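Local structure of L-ribulose 3-epimerase (Mesorhizobium loti, 3VYL) at residues S15-L20 and I47-K52; T136-G141 and G171-F176; N155-A160 and L164-D169. The protein catalyses the epimerization of ketoses at C3, acting efficiently on L-ribulose and probably giving L-xylulose, in a manganese-binding TIM barrel. All blocks are in the same frame, centred on the assembly; numbering follows the deposited sequence.

Contact 1. Residues S15-L20 and I47-K52; sequences SAQSEL and IGRLAK
In the helical layer around the TIM barrel, Gln-17 and Leu-20 in the first turn of helix 17-30 meet Arg-49 and Leu-50 in the first turn of helix 47-57, the outer helices that follow the first two strands of the barrel. Ala-16 is the N-cap of the earlier helix, and its carbonyl O accepts the first full helical bond, from Leu-20 N at 2.8 Å. The two helices are well separated here: Leu-20 and Leu-50 have the nearest CA atoms across the contact, 8.1 Å apart, and side chains span the interval in two layers.

The outer layer is polar. Gln-17 sends CG anti to its own N (chi1 -173°), then bends at chi2 (70°), which carries the amide across to the other helix, where OE1 lies 3.6 Å from CG of Arg-49. The arginine chain is bent at chi2 and chi3, which carries NH2 of Arg-49 toward Gln-17, 4.1 Å from its OE1 and beyond bonding distance. Amide and guanidinium planes stand 73° apart, so they do not stack either: the amide oxygen leans on the aliphatic part of the arginine.

The inner layer is apolar and buried. Leu-20 reaches out with its CD1 methyl, which lies 4.2 Å from CG of Leu-50. The side chain of Leu-50 starts off across the line between the helices, but its branched end swings nearer to Leu-20. It also touches Leu-98 of helix 78-98, the next outer helix, which Ile-47 covers as well. A leucine pair beneath a polar glutamine-arginine pair thus joins sequence-adjacent helices side by side, as in the outer shell of a beta/alpha barrel.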
loop_
_atom_site.group_PDB
_atom_site.type_symbol
_atom_site.label_atom_id
_atom_site.label_comp_id
_atom_site.label_asym_id
_atom_site.label_seq_id
_atom_site.Cartn_x
_atom_site.Cartn_y
_atom_site.Cartn_z
ATOM N N SER A 15 39.791 0.408 8.805
ATOM C CA SER A 15 40.481 1.633 8.402
ATOM C C SER A 15 41.793 1.399 7.634
ATOM O O SER A 15 42.429 2.357 7.194
ATOM C CB SER A 15 40.765 2.504 9.626
ATOM O OG SER A 15 39.581 3.098 10.122
ATOM N N ALA A 16 42.207 0.145 7.474
ATOM C CA ALA A 16 43.399 -0.154 6.673
ATOM C C ALA A 16 43.293 0.509 5.294
ATOM O O ALA A 16 42.220 0.505 4.688
ATOM C CB ALA A 16 43.587 -1.656 6.539
ATOM N N GLN A 17 44.390 1.085 4.806
ATOM C CA GLN A 17 44.379 1.824 3.529
ATOM C C GLN A 17 43.997 0.954 2.322
ATOM O O GLN A 17 43.443 1.450 1.343
ATOM C CB GLN A 17 45.723 2.535 3.284
ATOM C CG GLN A 17 45.767 3.467 2.062
ATOM C CD GLN A 17 44.946 4.760 2.204
ATOM O OE1 GLN A 17 44.420 5.285 1.212
ATOM N NE2 GLN A 17 44.848 5.283 3.428
ATOM N N SER A 18 44.295 -0.335 2.407
ATOM C CA SER A 18 43.937 -1.292 1.368
ATOM C C SER A 18 42.427 -1.587 1.380
ATOM O O SER A 18 41.815 -1.814 0.331
ATOM C CB SER A 18 44.784 -2.562 1.536
ATOM O OG SER A 18 43.995 -3.732 1.699
ATOM N N GLU A 19 41.843 -1.582 2.579
ATOM C CA GLU A 19 40.402 -1.756 2.772
ATOM C C GLU A 19 39.598 -0.500 2.431
ATOM O O GLU A 19 38.518 -0.599 1.850
ATOM C CB GLU A 19 40.103 -2.203 4.209
ATOM C CG GLU A 19 40.310 -3.685 4.447
ATOM C CD GLU A 19 39.373 -4.536 3.613
ATOM O OE1 GLU A 19 38.200 -4.696 4.003
ATOM O OE2 GLU A 19 39.807 -5.036 2.559
ATOM N N LEU A 20 40.125 0.670 2.804
ATOM C CA LEU A 20 39.544 1.962 2.437
ATOM C C LEU A 20 39.544 2.153 0.921
ATOM O O LEU A 20 38.626 2.743 0.349
ATOM C CB LEU A 20 40.321 3.099 3.097
ATOM C CG LEU A 20 40.154 3.347 4.604
ATOM C CD1 LEU A 20 41.046 4.502 5.045
ATOM C CD2 LEU A 20 38.708 3.623 5.003
ATOM N N ILE A 47 44.796 10.935 5.732
ATOM C CA ILE A 47 43.589 11.691 5.385
ATOM C C ILE A 47 43.634 12.389 4.013
ATOM O O ILE A 47 42.690 12.276 3.220
ATOM C CB ILE A 47 43.248 12.704 6.504
ATOM C CG1 ILE A 47 42.763 11.959 7.750
ATOM C CG2 ILE A 47 42.212 13.725 6.040
ATOM C CD1 ILE A 47 42.641 12.843 8.971
ATOM N N GLY A 48 44.719 13.111 3.744
ATOM C CA GLY A 48 44.858 13.868 2.504
ATOM C C GLY A 48 44.962 12.945 1.310
ATOM O O GLY A 48 44.463 13.255 0.227
ATOM N N ARG A 49 45.623 11.809 1.517
ATOM C CA ARG A 49 45.709 10.767 0.507
ATOM C C ARG A 49 44.299 10.266 0.196
ATOM O O ARG A 49 43.913 10.158 -0.973
ATOM C CB ARG A 49 46.611 9.625 1.000
ATOM C CG ARG A 49 46.346 8.267 0.364
ATOM C CD ARG A 49 47.057 8.109 -0.972
ATOM N NE ARG A 49 48.434 7.644 -0.799
ATOM C CZ ARG A 49 48.805 6.364 -0.806
ATOM N NH1 ARG A 49 50.081 6.041 -0.641
ATOM N NH2 ARG A 49 47.905 5.404 -0.981
ATOM N N LEU A 50 43.539 9.976 1.256
ATOM C CA LEU A 50 42.163 9.509 1.148
ATOM C C LEU A 50 41.323 10.524 0.370
ATOM O O LEU A 50 40.684 10.170 -0.630
ATOM C CB LEU A 50 41.567 9.299 2.543
ATOM C CG LEU A 50 40.662 8.105 2.882
ATOM C CD1 LEU A 50 39.667 8.561 3.934
ATOM C CD2 LEU A 50 39.938 7.488 1.693
ATOM N N ALA A 51 41.348 11.781 0.822
ATOM C CA ALA A 51 40.622 12.865 0.164
ATOM C C ALA A 51 40.963 12.988 -1.321
ATOM O O ALA A 51 40.089 13.285 -2.145
ATOM C CB ALA A 51 40.872 14.184 0.876
ATOM N N LYS A 52 42.230 12.747 -1.652
ATOM C CA LYS A 52 42.699 12.838 -3.024
ATOM C C LYS A 52 42.214 11.634 -3.808
ATOM O O LYS A 52 41.966 11.725 -5.012
ATOM C CB LYS A 52 44.229 12.932 -3.079
ATOM C CG LYS A 52 44.787 13.762 -4.239
ATOM C CD LYS A 52 44.801 13.043 -5.592
ATOM C CE LYS A 52 45.631 11.758 -5.585
ATOM N NZ LYS A 52 47.098 11.995 -5.452
#

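Contact 2. Residues T136-G141 and G171-F176; sequences TAKAAG and GSDNIF
Lys-138, in the last turn of helix 120-139, reaches over Asn-174 to Asp-173, just before strand 175-180. Its CB lies 3.7 Å from ND2 of Asn-174. CG stands anti to the backbone N (chi1 -161°), and the chain stays extended until a bend at chi3 brings CE to 3.5 Å from OD2 of Asp-173. At the tip, NZ closes a salt bridge to the same OD2 at 3.1 Å, coming in on the syn lone pair, the side of the other carboxylate oxygen. Asp-173 offers this oxygen with CG set between its own N and carbonyl carbon (chi1 55°).

The contact lies at the bottom of the barrel, where a helix runs out and a strand begins. A Schellman motif with Gly-141 at positive phi ends the helix, Gly-141 N bonded to Lys-138 O at 2.7 Å; an ST turn leads into the strand, Ser-172 OG accepting from Asn-174 N at 2.8 Å with an N-H...O angle of 171°.

Beneath the salt bridge, the buried amide of Asn-174 points at the helix end. Its ND2 sits 3.2 Å from Lys-138 N, but both are donors and do not bond. Instead ND2 gives hydrogen bonds to the carbonyls of Ala-134 and Val-142, which fix the rotation of the amide, while CB of Ala-137 packs 3.7 Å from ND2 of Asn-174.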
loop_
_atom_site.group_PDB
_atom_site.type_symbol
_atom_site.label_atom_id
_atom_site.label_comp_id
_atom_site.label_asym_id
_atom_site.label_seq_id
_atom_site.Cartn_x
_atom_site.Cartn_y
_atom_site.Cartn_z
ATOM N N THR A 136 31.124 26.317 14.703
ATOM C CA THR A 136 32.400 25.687 14.360
ATOM C C THR A 136 32.272 25.019 13.004
ATOM O O THR A 136 33.160 25.138 12.153
ATOM C CB THR A 136 32.816 24.620 15.391
ATOM O OG1 THR A 136 33.060 25.235 16.661
ATOM C CG2 THR A 136 34.072 23.879 14.937
ATOM N N ALA A 137 31.154 24.324 12.810
ATOM C CA ALA A 137 30.895 23.605 11.570
ATOM C C ALA A 137 30.778 24.562 10.375
ATOM O O ALA A 137 31.354 24.306 9.304
ATOM C CB ALA A 137 29.645 22.742 11.715
ATOM N N LYS A 138 30.053 25.664 10.565
ATOM C CA LYS A 138 29.897 26.664 9.504
ATOM C C LYS A 138 31.266 27.147 9.020
ATOM O O LYS A 138 31.582 27.046 7.830
ATOM C CB LYS A 138 29.041 27.851 9.973
ATOM C CG LYS A 138 28.455 28.671 8.831
ATOM C CD LYS A 138 27.886 30.003 9.293
ATOM C CE LYS A 138 26.501 29.851 9.909
ATOM N NZ LYS A 138 25.724 31.122 9.875
ATOM N N ALA A 139 32.069 27.641 9.968
ATOM C CA ALA A 139 33.441 28.083 9.704
ATOM C C ALA A 139 34.240 27.051 8.917
ATOM O O ALA A 139 35.035 27.415 8.042
ATOM C CB ALA A 139 34.151 28.445 10.996
ATOM N N ALA A 140 34.016 25.769 9.198
ATOM C CA ALA A 140 34.725 24.714 8.476
ATOM C C ALA A 140 34.100 24.367 7.120
ATOM O O ALA A 140 34.614 23.519 6.389
ATOM C CB ALA A 140 34.868 23.478 9.349
ATOM N N GLY A 141 33.002 25.041 6.780
ATOM C CA GLY A 141 32.296 24.812 5.509
ATOM C C GLY A 141 31.498 23.518 5.496
ATOM O O GLY A 141 31.495 22.794 4.493
ATOM N N GLY A 171 18.247 27.815 17.570
ATOM C CA GLY A 171 18.358 29.120 16.949
ATOM C C GLY A 171 19.323 29.139 15.787
ATOM O O GLY A 171 19.551 30.188 15.184
ATOM N N SER A 172 19.892 27.986 15.459
ATOM C CA SER A 172 20.869 27.924 14.386
ATOM C C SER A 172 20.263 27.812 12.990
ATOM O O SER A 172 19.119 27.385 12.817
ATOM C CB SER A 172 21.849 26.781 14.611
ATOM O OG SER A 172 22.706 26.656 13.485
ATOM N N ASP A 173 21.060 28.203 12.001
ATOM C CA ASP A 173 20.749 27.987 10.597
ATOM C C ASP A 173 21.814 27.111 9.917
ATOM O O ASP A 173 21.960 27.136 8.690
ATOM C CB ASP A 173 20.595 29.325 9.866
ATOM C CG ASP A 173 21.819 30.228 10.013
ATOM O OD1 ASP A 173 21.628 31.416 10.366
ATOM O OD2 ASP A 173 22.964 29.763 9.778
ATOM N N ASN A 174 22.570 26.358 10.718
ATOM C CA ASN A 174 23.469 25.344 10.174
ATOM C C ASN A 174 23.158 23.949 10.734
ATOM O O ASN A 174 23.945 23.005 10.607
ATOM C CB ASN A 174 24.938 25.726 10.370
ATOM C CG ASN A 174 25.859 24.987 9.412
ATOM O OD1 ASN A 174 25.473 24.684 8.281
ATOM N ND2 ASN A 174 27.069 24.675 9.865
ATOM N N ILE A 175 21.994 23.829 11.356
ATOM C CA ILE A 175 21.528 22.537 11.830
ATOM C C ILE A 175 20.288 22.089 11.048
ATOM O O ILE A 175 19.233 22.728 11.095
ATOM C CB ILE A 175 21.289 22.534 13.356
ATOM C CG1 ILE A 175 22.605 22.793 14.094
ATOM C CG2 ILE A 175 20.697 21.203 13.799
ATOM C CD1 ILE A 175 22.443 23.107 15.564
ATOM N N PHE A 176 20.444 20.991 10.317
ATOM C CA PHE A 176 19.358 20.408 9.538
ATOM C C PHE A 176 18.972 19.012 10.040
ATOM O O PHE A 176 19.535 18.517 11.021
ATOM C CB PHE A 176 19.735 20.375 8.055
ATOM C CG PHE A 176 20.055 21.726 7.486
ATOM C CD1 PHE A 176 19.042 22.656 7.244
ATOM C CD2 PHE A 176 21.373 22.079 7.194
ATOM C CE1 PHE A 176 19.339 23.905 6.720
ATOM C CE2 PHE A 176 21.671 23.332 6.671
ATOM C CZ PHE A 176 20.654 24.243 6.435
#

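Contact 3. Residues N155-A160 and L164-D169; sequences NLLNTA and LAFIED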
loop_
_atom_site.group_PDB
_atom_site.type_symbol
_atom_site.label_atom_id
_atom_site.label_comp_id
_atom_site.label_asym_id
_atom_site.label_seq_id
_atom_site.Cartn_x
_atom_site.Cartn_y
_atom_site.Cartn_z
ATOM N N ASN A 155 16.945 8.451 23.153
ATOM C CA ASN A 155 15.715 8.767 23.804
ATOM C C ASN A 155 15.232 10.152 23.563
ATOM O O ASN A 155 14.285 10.570 24.137
ATOM C CB ASN A 155 15.771 8.448 25.281
ATOM C CG ASN A 155 16.682 9.338 26.032
ATOM O OD1 ASN A 155 17.487 10.005 25.479
ATOM N ND2 ASN A 155 16.561 9.328 27.302
ATOM N N LEU A 156 15.890 10.873 22.690
ATOM C CA LEU A 156 15.550 12.248 22.522
ATOM C C LEU A 156 14.832 12.574 21.246
ATOM O O LEU A 156 13.710 12.942 21.274
ATOM C CB LEU A 156 16.808 13.098 22.631
ATOM C CG LEU A 156 16.760 14.565 23.010
ATOM C CD1 LEU A 156 16.117 14.757 24.342
ATOM C CD2 LEU A 156 18.164 15.086 23.059
ATOM N N LEU A 157 15.495 12.447 20.126
ATOM C CA LEU A 157 14.858 12.769 18.876
ATOM C C LEU A 157 14.505 11.567 18.073
ATOM O O LEU A 157 15.321 11.034 17.386
ATOM C CB LEU A 157 15.768 13.648 18.053
ATOM C CG LEU A 157 16.462 14.816 18.692
ATOM C CD1 LEU A 157 17.323 15.466 17.675
ATOM C CD2 LEU A 157 15.491 15.820 19.213
ATOM N N ASN A 158 13.245 11.203 18.131
ATOM C CA ASN A 158 12.752 10.010 17.493
ATOM C C ASN A 158 11.820 10.368 16.397
ATOM O O ASN A 158 11.437 9.557 15.650
ATOM C CB ASN A 158 12.019 9.096 18.488
ATOM C CG ASN A 158 12.872 8.667 19.643
ATOM O OD1 ASN A 158 14.003 8.299 19.485
ATOM N ND2 ASN A 158 12.327 8.727 20.799
ATOM N N THR A 159 11.440 11.614 16.328
ATOM C CA THR A 159 10.411 12.054 15.388
ATOM C C THR A 159 10.857 13.292 14.602
ATOM O O THR A 159 11.546 14.162 15.147
ATOM C CB THR A 159 9.088 12.235 16.162
ATOM O OG1 THR A 159 8.214 11.131 15.869
ATOM C CG2 THR A 159 8.384 13.539 15.850
ATOM N N ALA A 160 10.507 13.368 13.316
ATOM C CA ALA A 160 10.895 14.531 12.493
ATOM C C ALA A 160 10.384 15.847 13.085
ATOM O O ALA A 160 11.073 16.865 13.031
ATOM C CB ALA A 160 10.430 14.379 11.059
ATOM N N LEU A 164 12.492 19.226 14.208
ATOM C CA LEU A 164 12.039 20.574 13.845
ATOM C C LEU A 164 11.983 21.504 15.054
ATOM O O LEU A 164 12.581 22.574 15.035
ATOM C CB LEU A 164 10.672 20.491 13.172
ATOM C CG LEU A 164 10.497 20.525 11.649
ATOM C CD1 LEU A 164 11.792 20.371 10.858
ATOM C CD2 LEU A 164 9.473 19.489 11.216
ATOM N N ALA A 165 11.285 21.075 16.100
ATOM C CA ALA A 165 11.206 21.805 17.361
ATOM C C ALA A 165 12.580 21.983 17.977
ATOM O O ALA A 165 12.946 23.083 18.405
ATOM C CB ALA A 165 10.298 21.078 18.341
ATOM N N PHE A 166 13.337 20.890 18.028
ATOM C CA PHE A 166 14.682 20.931 18.574
ATOM C C PHE A 166 15.539 21.958 17.832
ATOM O O PHE A 166 16.155 22.807 18.466
ATOM C CB PHE A 166 15.327 19.549 18.535
ATOM C CG PHE A 166 16.680 19.501 19.166
ATOM C CD1 PHE A 166 16.815 19.305 20.541
ATOM C CD2 PHE A 166 17.824 19.655 18.394
ATOM C CE1 PHE A 166 18.067 19.253 21.131
ATOM C CE2 PHE A 166 19.076 19.602 18.979
ATOM C CZ PHE A 166 19.193 19.402 20.349
ATOM N N ILE A 167 15.565 21.874 16.501
ATOM C CA ILE A 167 16.292 22.827 15.672
ATOM C C ILE A 167 15.849 24.257 15.980
ATOM O O ILE A 167 16.684 25.145 16.197
ATOM C CB ILE A 167 16.109 22.531 14.175
ATOM C CG1 ILE A 167 16.857 21.246 13.803
ATOM C CG2 ILE A 167 16.599 23.711 13.346
ATOM C CD1 ILE A 167 16.744 20.849 12.348
ATOM N N GLU A 168 14.532 24.453 16.025
ATOM C CA GLU A 168 13.924 25.720 16.399
ATOM C C GLU A 168 14.588 26.268 17.660
ATOM O O GLU A 168 14.991 27.426 17.691
ATOM C CB GLU A 168 12.433 25.502 16.640
ATOM C CG GLU A 168 11.514 26.628 16.212
ATOM C CD GLU A 168 10.054 26.191 16.198
ATOM O OE1 GLU A 168 9.186 26.975 16.657
ATOM O OE2 GLU A 168 9.773 25.057 15.737
ATOM N N ASP A 169 14.722 25.420 18.681
ATOM C CA ASP A 169 15.324 25.795 19.967
ATOM C C ASP A 169 16.815 26.134 19.907
ATOM O O ASP A 169 17.307 26.878 20.761
ATOM C CB ASP A 169 15.082 24.704 21.014
ATOM C CG ASP A 169 13.621 24.574 21.392
ATOM O OD1 ASP A 169 12.801 25.367 20.887
ATOM O OD2 ASP A 169 13.286 23.678 22.195
#
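Phe-166 projects from helix 160-170 with CG anti to its N (chi1 -176°), and Leu-157, in the loop before that helix, has CG anti to its carbonyl carbon (chi1 -46°); the two side chains meet at about a right angle. CD2 of Leu-157 touches Phe-166 at the base of the ring, 3.8 Å from its CB, while CD1 of Leu-157 lies over one ring face, near the rim. Trp-123 of helix 120-139 meets the same ring edge-to-face. The side chain of Leu-157 is about 8 Å from that of the manganese ligand Glu-147.

Where the loop turns into the helix, Leu-164 N donates to Ala-160 O at 3.0 Å with an N-H...O angle of 174°, a nearly straight bond of the first turn, with Thr-159 as N-cap. CD2 of Leu-164 lies alongside that carbonyl, 3.6 Å from Ala-160 O, and the side chain also touches Leu-177 of strand 175-180. Cutting this leucine back to an alanine removes the methyls beside the carbonyl and would probably open a gap toward Leu-177, though the backbone bond would remain.

One backbone hydrogen bond and apolar packing carry the contact; no charged group takes part across it.

How the contacts relate
The contacts lie in one beta/alpha barrel. Contact 1 comes first along the chain; contact 3 is nested inside the loop closed by contact 2. Contacts 2 and 3 have centres 17 Å apart and touch, CD1 of Ile-167 in helix 160-170 packing 3.4 Å from Ile-175 O. Contact 1 is remote: its centre is 27 Å from that of contact 2 and 35 Å from that of contact 3, across the chain's centre from the latter. Contact 2 joins the end of helix 120-139 to the start of strand 175-180, contact 3 joins a loop to the helix it leads into, and contact 1 joins the first two outer helices on a distant part of the wall.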